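Lectin-like protein (Entamoeba histolytica HM-1:IMSS-A, PDB 5ZBT) is of uncertain function, but its legume lectin-like domain, related to that of the cargo receptor ERGIC-53, may bind D-mannose. Local coordinates at residues P134-K140 with E152-S158. Sequence-based numbering, arbitrary orientation.
Sequences PMISVLK and EMYYQCS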
ATOM      1  N   PRO A 134       6.136 -13.666   3.716  1.00 19.34           N
ATOM      2  CA  PRO A 134       5.436 -12.704   2.860  1.00 15.69           C
ATOM      3  C   PRO A 134       6.317 -12.227   1.711  1.00 18.08           C
ATOM      4  O   PRO A 134       7.544 -12.107   1.826  1.00 16.03           O
ATOM      5  CB  PRO A 134       5.083 -11.559   3.817  1.00 14.31           C
ATOM      6  CG  PRO A 134       5.905 -11.785   5.032  1.00 18.03           C
ATOM      7  CD  PRO A 134       6.122 -13.261   5.126  1.00 16.62           C
ATOM      8  N   MET A 135       5.665 -12.000   0.580  1.00 15.49           N
ATOM      9  CA  MET A 135       6.294 -11.500  -0.627  1.00 18.41           C
ATOM     10  C   MET A 135       5.864 -10.060  -0.844  1.00 16.67           C
ATOM     11  O   MET A 135       4.726  -9.691  -0.551  1.00 17.35           O
ATOM     12  CB  MET A 135       5.901 -12.342  -1.847  1.00 20.93           C
ATOM     13  CG  MET A 135       6.534 -13.720  -1.854  1.00 23.74           C
ATOM     14  SD  MET A 135       7.174 -14.286  -3.439  0.55 39.28           S
ATOM     15  CE  MET A 135       8.520 -13.160  -3.764  1.00 31.23           C
ATOM     16  N   ILE A 136       6.782  -9.247  -1.337  1.00 16.77           N
ATOM     17  CA  ILE A 136       6.476  -7.904  -1.790  1.00 14.47           C
ATOM     18  C   ILE A 136       6.641  -7.915  -3.299  1.00 15.52           C
ATOM     19  O   ILE A 136       7.617  -8.478  -3.810  1.00 19.04           O
ATOM     20  CB  ILE A 136       7.374  -6.865  -1.101  1.00 12.77           C
ATOM     21  CG1 ILE A 136       7.010  -6.793   0.390  1.00 17.01           C
ATOM     22  CG2 ILE A 136       7.211  -5.502  -1.734  1.00 14.44           C
ATOM     23  CD1 ILE A 136       7.931  -5.909   1.222  1.00 16.02           C
ATOM     24  N   SER A 137       5.658  -7.363  -4.010  1.00 13.97           N
ATOM     25  CA  SER A 137       5.641  -7.327  -5.465  1.00 12.06           C
ATOM     26  C   SER A 137       5.321  -5.919  -5.933  1.00 15.73           C
ATOM     27  O   SER A 137       4.664  -5.146  -5.231  1.00 14.80           O
ATOM     28  CB  SER A 137       4.603  -8.271  -6.050  1.00 17.36           C
ATOM     29  OG  SER A 137       4.494  -9.440  -5.262  1.00 28.91           O
ATOM     30  N   VAL A 138       5.802  -5.586  -7.123  1.00 14.90           N
ATOM     31  CA  VAL A 138       5.420  -4.365  -7.812  1.00 12.33           C
ATOM     32  C   VAL A 138       4.907  -4.768  -9.180  1.00 16.54           C
ATOM     33  O   VAL A 138       5.540  -5.569  -9.876  1.00 14.83           O
ATOM     34  CB  VAL A 138       6.580  -3.366  -7.932  1.00 13.85           C
ATOM     35  CG1 VAL A 138       6.136  -2.175  -8.737  1.00 18.24           C
ATOM     36  CG2 VAL A 138       7.047  -2.917  -6.538  1.00 15.43           C
ATOM     37  N   LEU A 139       3.749  -4.229  -9.548  1.00 18.15           N
ATOM     38  CA  LEU A 139       3.054  -4.585 -10.775  1.00 15.34           C
ATOM     39  C   LEU A 139       2.669  -3.288 -11.467  1.00 15.81           C
ATOM     40  O   LEU A 139       1.738  -2.611 -11.026  1.00 16.49           O
ATOM     41  CB  LEU A 139       1.817  -5.419 -10.467  1.00 13.97           C
ATOM     42  CG  LEU A 139       1.319  -6.329 -11.580  1.00 20.42           C
ATOM     43  CD1 LEU A 139       2.484  -7.067 -12.130  1.00 24.19           C
ATOM     44  CD2 LEU A 139       0.336  -7.316 -11.021  1.00 22.58           C
ATOM     45  N   LYS A 140       3.379  -2.935 -12.534  1.00 15.38           N
ATOM     46  CA  LYS A 140       3.017  -1.775 -13.340  1.00 15.47           C
ATOM     47  C   LYS A 140       2.095  -2.221 -14.464  1.00 15.25           C
ATOM     48  O   LYS A 140       2.393  -3.188 -15.171  1.00 17.76           O
ATOM     49  CB  LYS A 140       4.247  -1.076 -13.919  1.00 14.48           C
ATOM     50  CG  LYS A 140       3.922   0.178 -14.713  1.00 14.33           C
ATOM     51  CD  LYS A 140       5.155   1.040 -14.900  1.00 14.34           C
ATOM     52  CE  LYS A 140       4.785   2.450 -15.356  1.00 19.47           C
ATOM     53  NZ  LYS A 140       4.344   2.485 -16.796  1.00 16.32           N
ATOM     54  N   GLU A 152       3.102  -4.680 -17.644  1.00 24.16           N
ATOM     55  CA  GLU A 152       4.181  -3.891 -18.220  1.00 23.95           C
ATOM     56  C   GLU A 152       5.493  -4.088 -17.457  1.00 24.08           C
ATOM     57  O   GLU A 152       6.572  -4.060 -18.062  1.00 26.08           O
ATOM     58  CB  GLU A 152       3.781  -2.418 -18.253  1.00 22.18           C
ATOM     59  CG  GLU A 152       4.897  -1.505 -18.700  1.00 25.42           C
ATOM     60  CD  GLU A 152       4.459  -0.052 -18.849  1.00 35.04           C
ATOM     61  OE1 GLU A 152       3.248   0.247 -18.703  1.00 29.84           O
ATOM     62  OE2 GLU A 152       5.339   0.791 -19.130  1.00 36.20           O
ATOM     63  N   MET A 153       5.418  -4.291 -16.141  1.00 22.12           N
ATOM     64  CA  MET A 153       6.572  -4.549 -15.285  1.00 18.25           C
ATOM     65  C   MET A 153       6.108  -5.373 -14.096  1.00 19.11           C
ATOM     66  O   MET A 153       5.023  -5.132 -13.560  1.00 17.48           O
ATOM     67  CB  MET A 153       7.218  -3.266 -14.760  1.00 18.04           C
ATOM     68  CG  MET A 153       7.645  -2.250 -15.787  1.00 17.55           C
ATOM     69  SD  MET A 153       8.614  -0.960 -14.989  1.00 25.13           S
ATOM     70  CE  MET A 153       8.544   0.342 -16.231  1.00 29.37           C
ATOM     71  N   TYR A 154       6.933  -6.336 -13.685  1.00 21.93           N
ATOM     72  CA  TYR A 154       6.643  -7.151 -12.507  1.00 18.16           C
ATOM     73  C   TYR A 154       7.945  -7.470 -11.784  1.00 17.14           C
ATOM     74  O   TYR A 154       8.867  -8.015 -12.386  1.00 21.65           O
ATOM     75  CB  TYR A 154       5.910  -8.448 -12.869  1.00 15.84           C
ATOM     76  CG  TYR A 154       5.731  -9.339 -11.651  1.00 21.64           C
ATOM     77  CD1 TYR A 154       4.724  -9.094 -10.720  1.00 20.93           C
ATOM     78  CD2 TYR A 154       6.601 -10.383 -11.401  1.00 22.79           C
ATOM     79  CE1 TYR A 154       4.572  -9.887  -9.583  1.00 20.82           C
ATOM     80  CE2 TYR A 154       6.461 -11.178 -10.272  1.00 25.39           C
ATOM     81  CZ  TYR A 154       5.446 -10.926  -9.371  1.00 24.38           C
ATOM     82  OH  TYR A 154       5.321 -11.723  -8.257  1.00 25.59           O
ATOM     83  N   TYR A 155       8.004  -7.152 -10.496  1.00 17.19           N
ATOM     84  CA  TYR A 155       9.173  -7.353  -9.655  1.00 14.15           C
ATOM     85  C   TYR A 155       8.718  -7.941  -8.329  1.00 16.60           C
ATOM     86  O   TYR A 155       7.587  -7.706  -7.891  1.00 15.53           O
ATOM     87  CB  TYR A 155       9.922  -6.041  -9.384  1.00 12.35           C
ATOM     88  CG  TYR A 155      10.654  -5.428 -10.570  1.00 18.31           C
ATOM     89  CD1 TYR A 155       9.959  -4.787 -11.590  1.00 19.32           C
ATOM     90  CD2 TYR A 155      12.044  -5.459 -10.649  1.00 22.33           C
ATOM     91  CE1 TYR A 155      10.622  -4.215 -12.666  1.00 18.57           C
ATOM     92  CE2 TYR A 155      12.716  -4.883 -11.724  1.00 19.86           C
ATOM     93  CZ  TYR A 155      11.993  -4.268 -12.722  1.00 19.95           C
ATOM     94  OH  TYR A 155      12.636  -3.701 -13.785  1.00 27.75           O
ATOM     95  N   GLN A 156       9.599  -8.692  -7.674  1.00 15.06           N
ATOM     96  CA  GLN A 156       9.203  -9.251  -6.393  1.00 16.17           C
ATOM     97  C   GLN A 156      10.414  -9.448  -5.494  1.00 16.11           C
ATOM     98  O   GLN A 156      11.564  -9.430  -5.930  1.00 13.69           O
ATOM     99  CB  GLN A 156       8.436 -10.565  -6.561  1.00 17.23           C
ATOM    100  CG  GLN A 156       9.249 -11.719  -7.094  1.00 23.35           C
ATOM    101  CD  GLN A 156       8.393 -12.965  -7.373  1.00 27.77           C
ATOM    102  OE1 GLN A 156       7.183 -12.879  -7.623  1.00 25.47           O
ATOM    103  NE2 GLN A 156       9.023 -14.122  -7.318  1.00 24.42           N
ATOM    104  N   CYS A 157      10.124  -9.602  -4.216  1.00 17.42           N
ATOM    105  CA  CYS A 157      11.120  -9.890  -3.209  1.00 14.63           C
ATOM    106  C   CYS A 157      10.388 -10.561  -2.056  1.00 18.74           C
ATOM    107  O   CYS A 157       9.156 -10.665  -2.044  1.00 16.63           O
ATOM    108  CB  CYS A 157      11.839  -8.616  -2.751  1.00 16.79           C
ATOM    109  SG  CYS A 157      11.060  -7.844  -1.290  1.00 22.83           S
ATOM    110  N   SER A 158      11.153 -10.989  -1.067  1.00 19.24           N
ATOM    111  CA  SER A 158      10.608 -11.706   0.069  1.00 18.99           C
ATOM    112  C   SER A 158      11.263 -11.143   1.315  1.00 19.10           C
ATOM    113  O   SER A 158      12.488 -10.991   1.341  1.00 18.60           O
ATOM    114  CB  SER A 158      10.880 -13.198  -0.075  1.00 17.13           C
ATOM    115  OG  SER A 158      10.216 -13.939   0.918  1.00 23.91           O
TER
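Lys140 and Glu152 extend alongside each other in a common direction, and Lys140 NZ lies 3.1 Å from Glu152 OE2 and equally near OE1, in a salt bridge whose hydrogen bond to OE2 is weak. The pair exemplifies how cross-strand neighbours in an antiparallel ladder share a face. The lysine chain stays extended as far as CE and bends only at its last torsion (chi4 -74°), which turns the ammonium group onto the carboxylate. Met153 flanks the same lysine, its extended chain setting CE 3.7 Å from Lys140 CD. Both Glu152 and Met153 offer their N-H to Lys140 O in weak bonds, a classic beta bulge, consistent with the lysine lying along both side chains.

Beyond it the ladder is regular: Val138 and Tyr155 exchange two backbone hydrogen bonds, as do Ile136 and Cys157. On the face carrying Leu139 and Tyr154, the methyl CD1 of Leu139 meets the edge of the tyrosine ring near its plane, 3.3 Å from CD1 of Tyr154. Further along, the Met135 and Gln156 side chains cross at a slant; bends in the methionine (chi2 -137°, chi3 66°) bring its CE over the flat face of the amide, 3.6 Å from Gln156 CD.

The opposite face, with Ile136, Val138 and Tyr155, packs against strand 191-198 of the second sheet of this lectin beta-sandwich, where Cys157 forms a disulfide with Cys195. Strand 153-158 is the outermost of its sheet within the chain, while strand 135-142 also pairs with strand 122-127.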